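Local coordinates for mitogen activated protein kinase, putative (Leishmania donovani, PDB 4QNY) that probably phosphorylates serine and threonine residues of protein substrates with ATP, as a member of the mitogen-activated protein kinase family, at residues A[269-273]-A[274-278]; A[213-216]-A[217-221]; A[237-241]-A[242-246]. All coordinates share one frame; numbering follows the deposited sequence.

Interaction 1. Residues A[269-273]-A[274-278]; sequences PQADW and RQRYP
Trp273 and Tyr277, one helical turn apart, form the packed side of this short helix start. Their side chains lie side by side and point the same way: Tyr277 CE2 reaches Trp273 CE3 at 3.7 Å, with the indole atom lying in the plane of the phenol ring, so the two rings meet at an edge rather than stacking. Trp273 carries CG beside its backbone N (chi1 -71°) and anti to the carbonyl carbon, a position in which CE3 meets both Tyr277 and Arg276. Arg276 is exposed, yet it lays its methylene CD obliquely against the indole, 3.8 Å from Trp273 CE3. The backbone bond from Tyr277 N to Trp273 O, 2.8 Å, closes the same turn. The opposite character belongs to Asp272, the N-cap. Its carbonyl O accepts from Arg276 N at 3.0 Å, while its carboxylate OD1 takes a weak capping bond from Arg274 N, 3.1 Å. Arg274 bends at chi3 (-92°) and folds back over the same carboxylate, with OD1 above the centre of one guanidinium face. The salt bridge from Arg274 NH2 to Asp272 OD2, 3.2 Å, is thus made with carboxylate and guanidinium planes 82° apart, not in the coplanar, forked manner. Arg274 and Gln275 are exposed and make up the looser, solvent side. Tyr277 is buried, and its hydroxyl is hydrogen-bonded to Gly217 O in helix 206-219. Trp273 and Tyr277 seat the short helix against Leu288 of helix 282-291, with Trp273 also touching Val241 near the end of helix 231-242.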
ATOM      1  N   PRO A 269       7.952  26.884  10.742  1.00 38.44           N
ATOM      2  CA  PRO A 269       6.676  27.397  10.233  1.00 33.38           C
ATOM      3  C   PRO A 269       6.095  26.488   9.156  1.00 27.45           C
ATOM      4  O   PRO A 269       6.838  25.720   8.544  1.00 31.76           O
ATOM      5  CB  PRO A 269       7.056  28.761   9.655  1.00 30.44           C
ATOM      6  CG  PRO A 269       8.474  28.588   9.226  1.00 38.08           C
ATOM      7  CD  PRO A 269       9.101  27.657  10.236  1.00 41.04           C
ATOM      8  N   GLN A 270       4.787  26.568   8.939  1.00 27.10           N
ATOM      9  CA  GLN A 270       4.154  25.828   7.855  1.00 34.00           C
ATOM     10  C   GLN A 270       4.724  26.292   6.520  1.00 44.73           C
ATOM     11  O   GLN A 270       4.542  27.445   6.129  1.00 57.23           O
ATOM     12  CB  GLN A 270       2.635  26.014   7.883  1.00 38.51           C
ATOM     13  N   ALA A 271       5.426  25.396   5.832  1.00 34.61           N
ATOM     14  CA  ALA A 271       6.092  25.746   4.581  1.00 37.88           C
ATOM     15  C   ALA A 271       5.093  26.152   3.506  1.00 21.31           C
ATOM     16  O   ALA A 271       3.913  25.809   3.571  1.00 29.58           O
ATOM     17  CB  ALA A 271       6.949  24.593   4.091  1.00 35.02           C
ATOM     18  N   ASP A 272       5.586  26.887   2.516  1.00 28.09           N
ATOM     19  CA  ASP A 272       4.744  27.432   1.461  1.00 23.07           C
ATOM     20  C   ASP A 272       4.489  26.397   0.371  1.00 25.64           C
ATOM     21  O   ASP A 272       5.376  26.099  -0.427  1.00 22.32           O
ATOM     22  CB  ASP A 272       5.397  28.679   0.862  1.00 26.89           C
ATOM     23  CG  ASP A 272       4.394  29.607   0.205  1.00 28.24           C
ATOM     24  OD1 ASP A 272       3.330  29.127  -0.235  1.00 27.80           O
ATOM     25  OD2 ASP A 272       4.675  30.821   0.129  1.00 30.56           O
ATOM     26  N   TRP A 273       3.276  25.852   0.344  1.00 27.07           N
ATOM     27  CA  TRP A 273       2.896  24.895  -0.689  1.00 28.71           C
ATOM     28  C   TRP A 273       2.900  25.556  -2.061  1.00 21.51           C
ATOM     29  O   TRP A 273       3.221  24.921  -3.065  1.00 30.16           O
ATOM     30  CB  TRP A 273       1.516  24.296  -0.405  1.00 37.26           C
ATOM     31  CG  TRP A 273       1.482  23.357   0.764  1.00 40.86           C
ATOM     32  CD1 TRP A 273       0.767  23.510   1.915  1.00 43.42           C
ATOM     33  CD2 TRP A 273       2.192  22.118   0.894  1.00 37.23           C
ATOM     34  NE1 TRP A 273       0.986  22.443   2.753  1.00 48.57           N
ATOM     35  CE2 TRP A 273       1.859  21.575   2.150  1.00 45.02           C
ATOM     36  CE3 TRP A 273       3.079  21.416   0.070  1.00 29.93           C
ATOM     37  CZ2 TRP A 273       2.378  20.363   2.603  1.00 42.76           C
ATOM     38  CZ3 TRP A 273       3.594  20.214   0.521  1.00 27.81           C
ATOM     39  CH2 TRP A 273       3.242  19.700   1.776  1.00 27.97           C
ATOM     40  N   ARG A 274       2.540  26.837  -2.090  1.00 22.99           N
ATOM     41  CA  ARG A 274       2.498  27.601  -3.331  1.00 23.38           C
ATOM     42  C   ARG A 274       3.882  27.713  -3.962  1.00 24.24           C
ATOM     43  O   ARG A 274       4.018  27.710  -5.185  1.00 24.88           O
ATOM     44  CB  ARG A 274       1.919  28.996  -3.080  1.00 30.82           C
ATOM     45  CG  ARG A 274       0.482  28.992  -2.578  1.00 41.34           C
ATOM     46  CD  ARG A 274      -0.051  30.405  -2.384  1.00 50.44           C
ATOM     47  NE  ARG A 274       0.159  30.898  -1.025  1.00 52.21           N
ATOM     48  CZ  ARG A 274       1.211  31.612  -0.637  1.00 50.31           C
ATOM     49  NH1 ARG A 274       1.311  32.015   0.623  1.00 47.95           N
ATOM     50  NH2 ARG A 274       2.164  31.925  -1.506  1.00 45.98           N
ATOM     51  N   GLN A 275       4.908  27.811  -3.122  1.00 24.39           N
ATOM     52  CA  GLN A 275       6.282  27.888  -3.604  1.00 27.81           C
ATOM     53  C   GLN A 275       6.818  26.505  -3.954  1.00 25.85           C
ATOM     54  O   GLN A 275       7.655  26.362  -4.844  1.00 31.64           O
ATOM     55  CB  GLN A 275       7.182  28.559  -2.563  1.00 28.31           C
ATOM     56  CG  GLN A 275       6.909  30.042  -2.373  1.00 36.45           C
ATOM     57  CD  GLN A 275       7.937  30.718  -1.488  1.00 41.29           C
ATOM     58  OE1 GLN A 275       8.114  30.347  -0.328  1.00 47.35           O
ATOM     59  NE2 GLN A 275       8.622  31.717  -2.033  1.00 37.58           N
ATOM     60  N   ARG A 276       6.328  25.487  -3.253  1.00 25.10           N
ATOM     61  CA  ARG A 276       6.723  24.110  -3.528  1.00 26.63           C
ATOM     62  C   ARG A 276       6.124  23.619  -4.841  1.00 27.13           C
ATOM     63  O   ARG A 276       6.711  22.781  -5.525  1.00 30.55           O
ATOM     64  CB  ARG A 276       6.305  23.188  -2.381  1.00 24.08           C
ATOM     65  CG  ARG A 276       7.124  23.361  -1.114  1.00 33.51           C
ATOM     66  CD  ARG A 276       6.744  22.330  -0.063  1.00 41.32           C
ATOM     67  NE  ARG A 276       7.715  22.282   1.026  1.00 45.94           N
ATOM     68  CZ  ARG A 276       8.701  21.394   1.108  1.00 42.18           C
ATOM     69  NH1 ARG A 276       8.846  20.473   0.165  1.00 38.72           N
ATOM     70  NH2 ARG A 276       9.539  21.424   2.134  1.00 36.79           N
ATOM     71  N   TYR A 277       4.951  24.143  -5.185  1.00 27.32           N
ATOM     72  CA  TYR A 277       4.279  23.785  -6.429  1.00 23.47           C
ATOM     73  C   TYR A 277       3.684  25.024  -7.097  1.00 28.69           C
ATOM     74  O   TYR A 277       2.505  25.321  -6.918  1.00 23.48           O
ATOM     75  CB  TYR A 277       3.180  22.751  -6.173  1.00 23.31           C
ATOM     76  CG  TYR A 277       3.646  21.517  -5.434  1.00 27.31           C
ATOM     77  CD1 TYR A 277       4.162  20.425  -6.119  1.00 31.27           C
ATOM     78  CD2 TYR A 277       3.563  21.441  -4.049  1.00 36.86           C
ATOM     79  CE1 TYR A 277       4.588  19.295  -5.446  1.00 27.27           C
ATOM     80  CE2 TYR A 277       3.985  20.316  -3.368  1.00 35.53           C
ATOM     81  CZ  TYR A 277       4.496  19.246  -4.070  1.00 34.56           C
ATOM     82  OH  TYR A 277       4.916  18.124  -3.393  1.00 33.46           O
ATOM     83  N   PRO A 278       4.505  25.746  -7.874  1.00 25.07           N
ATOM     84  CA  PRO A 278       4.123  27.012  -8.514  1.00 29.08           C
ATOM     85  C   PRO A 278       2.983  26.879  -9.523  1.00 35.78           C
ATOM     86  O   PRO A 278       2.241  27.838  -9.733  1.00 28.51           O
ATOM     87  CB  PRO A 278       5.411  27.446  -9.226  1.00 27.66           C
ATOM     88  CG  PRO A 278       6.506  26.703  -8.542  1.00 27.18           C
ATOM     89  CD  PRO A 278       5.906  25.392  -8.155  1.00 25.62           C
TER

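Interaction 2. Residues A[213-216]-A[217-221]; sequences GCIL and GELLG
Leu216 and Leu220 meet obliquely one turn apart, the methyl CD1 of Leu216 lying 4.0 Å from both CG and CD1 of Leu220. Leu216 has CG anti to its own N (chi1 174°), whereas Leu220 has CG beside its N (chi1 -78°). Ile215 and Leu219 behave differently: they run side by side in the same direction, touching at Ile215 CG2 and Leu219 CD1, 3.8 Å. Each pair is also joined by a backbone bond, Leu219 N to Ile215 O at 2.9 Å and Leu220 N to Leu216 O at 3.0 Å. Glu218 turns to another side of the helix. A water donates both to its OE2, 2.8 Å, and to Cys214 O, 2.9 Å, bridging the carboxylate to the preceding turn; OE2 is also hydrogen-bonded to Tyr191 OH. Gly221, with positive phi, is the first residue to leave helical geometry. Leu216 and Leu220 pack on helices 124-143 and 282-291, while Ile215 and Leu219 face helix 112-117. Such a mostly apolar helix, wrapped by others on several sides, is the hydrophobic central helix of the protein kinase C-lobe, usually called the F helix.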
ATOM      1  N   GLY A 213      -1.580  11.420   0.612  1.00 20.25           N
ATOM      2  CA  GLY A 213      -1.036  12.766   0.596  1.00 16.22           C
ATOM      3  C   GLY A 213       0.403  12.786   0.119  1.00 21.22           C
ATOM      4  O   GLY A 213       0.787  13.635  -0.684  1.00 14.56           O
ATOM      5  N   CYS A 214       1.200  11.844   0.615  1.00 15.50           N
ATOM      6  CA  CYS A 214       2.583  11.706   0.176  1.00 21.54           C
ATOM      7  C   CYS A 214       2.642  11.411  -1.317  1.00 20.23           C
ATOM      8  O   CYS A 214       3.471  11.962  -2.041  1.00 16.83           O
ATOM      9  CB  CYS A 214       3.289  10.597   0.956  1.00 24.50           C
ATOM     10  SG  CYS A 214       3.399  10.874   2.734  1.00 13.32           S
ATOM     11  N   ILE A 215       1.751  10.535  -1.769  1.00 14.25           N
ATOM     12  CA  ILE A 215       1.659  10.183  -3.179  1.00 19.52           C
ATOM     13  C   ILE A 215       1.201  11.384  -4.006  1.00 21.31           C
ATOM     14  O   ILE A 215       1.724  11.637  -5.092  1.00 24.14           O
ATOM     15  CB  ILE A 215       0.698   8.996  -3.395  1.00 19.31           C
ATOM     16  CG1 ILE A 215       1.285   7.725  -2.779  1.00 21.45           C
ATOM     17  CG2 ILE A 215       0.427   8.779  -4.874  1.00 22.76           C
ATOM     18  CD1 ILE A 215       0.333   6.550  -2.770  1.00 24.05           C
ATOM     19  N   LEU A 216       0.230  12.126  -3.480  1.00 15.07           N
ATOM     20  CA  LEU A 216      -0.248  13.338  -4.140  1.00 23.68           C
ATOM     21  C   LEU A 216       0.872  14.367  -4.265  1.00 20.45           C
ATOM     22  O   LEU A 216       0.987  15.051  -5.281  1.00 17.55           O
ATOM     23  CB  LEU A 216      -1.433  13.935  -3.378  1.00 28.61           C
ATOM     24  CG  LEU A 216      -1.961  15.288  -3.866  1.00 22.12           C
ATOM     25  CD1 LEU A 216      -2.373  15.213  -5.327  1.00 16.70           C
ATOM     26  CD2 LEU A 216      -3.125  15.757  -3.006  1.00 16.07           C
ATOM     27  N   GLY A 217       1.698  14.463  -3.228  1.00 20.36           N
ATOM     28  CA  GLY A 217       2.813  15.392  -3.223  1.00 20.90           C
ATOM     29  C   GLY A 217       3.826  15.089  -4.309  1.00 22.58           C
ATOM     30  O   GLY A 217       4.448  15.997  -4.864  1.00 17.62           O
ATOM     31  N   GLU A 218       3.988  13.808  -4.618  1.00 16.54           N
ATOM     32  CA  GLU A 218       4.930  13.386  -5.646  1.00 27.11           C
ATOM     33  C   GLU A 218       4.327  13.504  -7.044  1.00 17.65           C
ATOM     34  O   GLU A 218       5.020  13.861  -7.996  1.00 18.47           O
ATOM     35  CB  GLU A 218       5.391  11.950  -5.392  1.00 16.71           C
ATOM     36  CG  GLU A 218       6.190  11.779  -4.114  1.00 27.72           C
ATOM     37  CD  GLU A 218       6.664  10.356  -3.908  1.00 32.79           C
ATOM     38  OE1 GLU A 218       7.158   9.746  -4.879  1.00 22.55           O
ATOM     39  OE2 GLU A 218       6.541   9.846  -2.775  1.00 33.89           O
ATOM     40  N   LEU A 219       3.037  13.201  -7.158  1.00 17.29           N
ATOM     41  CA  LEU A 219       2.330  13.308  -8.432  1.00 24.91           C
ATOM     42  C   LEU A 219       2.289  14.752  -8.922  1.00 27.93           C
ATOM     43  O   LEU A 219       2.320  15.012 -10.125  1.00 28.51           O
ATOM     44  CB  LEU A 219       0.907  12.757  -8.305  1.00 17.40           C
ATOM     45  CG  LEU A 219       0.761  11.238  -8.179  1.00 23.87           C
ATOM     46  CD1 LEU A 219      -0.663  10.865  -7.802  1.00 16.64           C
ATOM     47  CD2 LEU A 219       1.173  10.546  -9.471  1.00 20.30           C
ATOM     48  N   LEU A 220       2.228  15.688  -7.980  1.00 18.44           N
ATOM     49  CA  LEU A 220       2.179  17.110  -8.307  1.00 19.23           C
ATOM     50  C   LEU A 220       3.533  17.641  -8.773  1.00 24.50           C
ATOM     51  O   LEU A 220       3.664  18.820  -9.102  1.00 23.55           O
ATOM     52  CB  LEU A 220       1.691  17.915  -7.101  1.00 25.04           C
ATOM     53  CG  LEU A 220       0.185  17.877  -6.836  1.00 32.34           C
ATOM     54  CD1 LEU A 220      -0.140  18.518  -5.495  1.00 25.92           C
ATOM     55  CD2 LEU A 220      -0.570  18.569  -7.963  1.00 28.16           C
ATOM     56  N   GLY A 221       4.537  16.769  -8.794  1.00 23.51           N
ATOM     57  CA  GLY A 221       5.849  17.128  -9.301  1.00 32.64           C
ATOM     58  C   GLY A 221       6.907  17.246  -8.223  1.00 44.74           C
ATOM     59  O   GLY A 221       7.424  18.335  -7.972  1.00 52.08           O
TER
HETATM   60  O   HOH W   1       6.013  11.549  -0.630  1.00 14.72           O

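Interaction 3. Residues A[237-241]-A[242-246]; sequences KIVDV and IGTPS
The C-terminal end of helix 231-242, where the chain turns out into the loop leading to helix 247-250, is held by backbone bonds and a small apolar contact. Ile242 N donates to Ile238 O at 3.0 Å in a nearly straight bond (165° at the hydrogen). Ile238 O also accepts from Val241 N, so one carbonyl grips two successive amides of the last turn. The next bond, Gly243 N to Val239 O, is short at 2.8 Å but more bent (137° at the hydrogen). Gly243 then leaves helical geometry with positive phi (97°), a conformation in which a side chain would jam against the preceding carbonyl O. Ile238 and Ile242 lie side by side and point the same way, Ile238 CG2 meeting Ile242 CD1 at 3.9 Å. Ile242 holds CG1 between its N and its carbonyl carbon, an arrangement that brings CG1 to 3.3 Å from Ile238 O and CD1 to Ile238 CG2. Past the glycine, Thr244 OG1 comes to 4.1 Å from Val239 CG1, a looser, slanting contact. That hydroxyl is hydrogen-bonded to Arg268 N, and the same arginine forms a salt bridge with Asp240. Ile238 and Val241 both touch Phe226. Ser246 supplies the N-cap of the helix that follows. A glycine with positive phi just after the last turn is a classic C-terminal stop of an alpha-helix, here of the one that in kinases usually bears the name G helix.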
ATOM      1  N   LYS A 237      11.948  15.214   9.307  1.00 23.93           N
ATOM      2  CA  LYS A 237      11.658  15.485   7.902  1.00 17.57           C
ATOM      3  C   LYS A 237      10.207  15.907   7.696  1.00 20.44           C
ATOM      4  O   LYS A 237       9.913  16.756   6.855  1.00 23.23           O
ATOM      5  CB  LYS A 237      11.971  14.257   7.044  1.00 16.80           C
ATOM      6  CG  LYS A 237      13.455  13.977   6.881  1.00 17.65           C
ATOM      7  CD  LYS A 237      14.129  15.060   6.057  1.00 18.73           C
ATOM      8  CE  LYS A 237      15.634  14.859   6.003  1.00 34.75           C
ATOM      9  NZ  LYS A 237      16.000  13.509   5.491  1.00 40.60           N
ATOM     10  N   ILE A 238       9.305  15.305   8.464  1.00 15.65           N
ATOM     11  CA  ILE A 238       7.888  15.641   8.382  1.00 23.08           C
ATOM     12  C   ILE A 238       7.627  17.042   8.928  1.00 28.84           C
ATOM     13  O   ILE A 238       6.968  17.857   8.280  1.00 33.12           O
ATOM     14  CB  ILE A 238       7.023  14.619   9.148  1.00 22.71           C
ATOM     15  CG1 ILE A 238       7.078  13.254   8.458  1.00 14.94           C
ATOM     16  CG2 ILE A 238       5.582  15.099   9.246  1.00 16.43           C
ATOM     17  CD1 ILE A 238       6.302  12.173   9.175  1.00 13.43           C
ATOM     18  N   VAL A 239       8.154  17.318  10.116  1.00 23.26           N
ATOM     19  CA  VAL A 239       7.952  18.606  10.771  1.00 22.59           C
ATOM     20  C   VAL A 239       8.620  19.744   9.999  1.00 24.80           C
ATOM     21  O   VAL A 239       8.074  20.845   9.911  1.00 26.59           O
ATOM     22  CB  VAL A 239       8.480  18.580  12.222  1.00 26.20           C
ATOM     23  CG1 VAL A 239       8.413  19.963  12.852  1.00 25.35           C
ATOM     24  CG2 VAL A 239       7.686  17.581  13.050  1.00 25.06           C
ATOM     25  N   ASP A 240       9.791  19.472   9.427  1.00 29.02           N
ATOM     26  CA  ASP A 240      10.508  20.471   8.634  1.00 28.13           C
ATOM     27  C   ASP A 240       9.660  21.000   7.482  1.00 31.70           C
ATOM     28  O   ASP A 240       9.811  22.149   7.066  1.00 33.48           O
ATOM     29  CB  ASP A 240      11.814  19.892   8.083  1.00 24.92           C
ATOM     30  CG  ASP A 240      12.925  19.871   9.115  1.00 37.66           C
ATOM     31  OD1 ASP A 240      12.816  20.595  10.126  1.00 35.76           O
ATOM     32  OD2 ASP A 240      13.912  19.132   8.910  1.00 45.47           O
ATOM     33  N   VAL A 241       8.766  20.159   6.974  1.00 28.53           N
ATOM     34  CA  VAL A 241       7.917  20.537   5.853  1.00 23.16           C
ATOM     35  C   VAL A 241       6.578  21.117   6.308  1.00 23.63           C
ATOM     36  O   VAL A 241       6.276  22.274   6.031  1.00 23.45           O
ATOM     37  CB  VAL A 241       7.656  19.339   4.920  1.00 17.71           C
ATOM     38  CG1 VAL A 241       6.738  19.748   3.778  1.00 17.53           C
ATOM     39  CG2 VAL A 241       8.969  18.794   4.379  1.00 18.98           C
ATOM     40  N   ILE A 242       5.780  20.322   7.015  1.00 29.42           N
ATOM     41  CA  ILE A 242       4.430  20.753   7.375  1.00 23.97           C
ATOM     42  C   ILE A 242       4.418  21.783   8.504  1.00 29.36           C
ATOM     43  O   ILE A 242       3.421  22.477   8.705  1.00 30.22           O
ATOM     44  CB  ILE A 242       3.544  19.558   7.782  1.00 19.52           C
ATOM     45  CG1 ILE A 242       4.016  18.957   9.107  1.00 15.54           C
ATOM     46  CG2 ILE A 242       3.527  18.508   6.681  1.00 30.29           C
ATOM     47  CD1 ILE A 242       3.037  17.972   9.705  1.00 14.83           C
ATOM     48  N   GLY A 243       5.520  21.883   9.240  1.00 27.82           N
ATOM     49  CA  GLY A 243       5.641  22.884  10.283  1.00 20.38           C
ATOM     50  C   GLY A 243       5.314  22.383  11.677  1.00 21.39           C
ATOM     51  O   GLY A 243       4.617  21.384  11.846  1.00 29.36           O
ATOM     52  N   THR A 244       5.826  23.092  12.681  1.00 29.29           N
ATOM     53  CA  THR A 244       5.602  22.736  14.077  1.00 18.36           C
ATOM     54  C   THR A 244       4.124  22.823  14.449  1.00 23.58           C
ATOM     55  O   THR A 244       3.512  23.885  14.332  1.00 27.64           O
ATOM     56  CB  THR A 244       6.410  23.646  15.022  1.00 35.19           C
ATOM     57  OG1 THR A 244       7.801  23.578  14.685  1.00 42.46           O
ATOM     58  CG2 THR A 244       6.217  23.218  16.469  1.00 33.06           C
ATOM     59  N   PRO A 245       3.546  21.699  14.900  1.00 27.96           N
ATOM     60  CA  PRO A 245       2.138  21.638  15.310  1.00 38.07           C
ATOM     61  C   PRO A 245       1.892  22.363  16.629  1.00 39.72           C
ATOM     62  O   PRO A 245       2.835  22.594  17.387  1.00 18.07           O
ATOM     63  CB  PRO A 245       1.875  20.133  15.465  1.00 16.15           C
ATOM     64  CG  PRO A 245       3.043  19.447  14.815  1.00 15.83           C
ATOM     65  CD  PRO A 245       4.194  20.380  14.978  1.00 16.57           C
ATOM     66  N   SER A 246       0.637  22.711  16.896  1.00 33.87           N
ATOM     67  CA  SER A 246       0.272  23.370  18.145  1.00 26.87           C
ATOM     68  C   SER A 246       0.518  22.447  19.332  1.00 25.46           C
ATOM     69  O   SER A 246       0.611  21.230  19.170  1.00 23.54           O
ATOM     70  CB  SER A 246      -1.193  23.811  18.116  1.00 26.12           C
ATOM     71  OG  SER A 246      -2.060  22.695  18.005  1.00 26.97           O
TER

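Along the chain the three contacts come in series, interaction 2 first, then interaction 3, then interaction 1; each closes only a local turn, and none encloses or crosses another. Interaction 2 ends helix 206-219, interaction 3 ends helix 231-242, and interaction 1 begins helix 273-276. Residues 269-278 join the other two: the Tyr277 hydroxyl reaches interaction 2 through its hydrogen bond to Gly217, and Ala271 N probably hydrogen-bonds to Val241 O of interaction 3, 3.2 Å. Interactions 2 and 3 do not touch, their nearest atoms being about 7 Å apart. The segment following helix 256-264 thus links the C-terminal parts of helices 206-219 and 231-242 within the C-lobe.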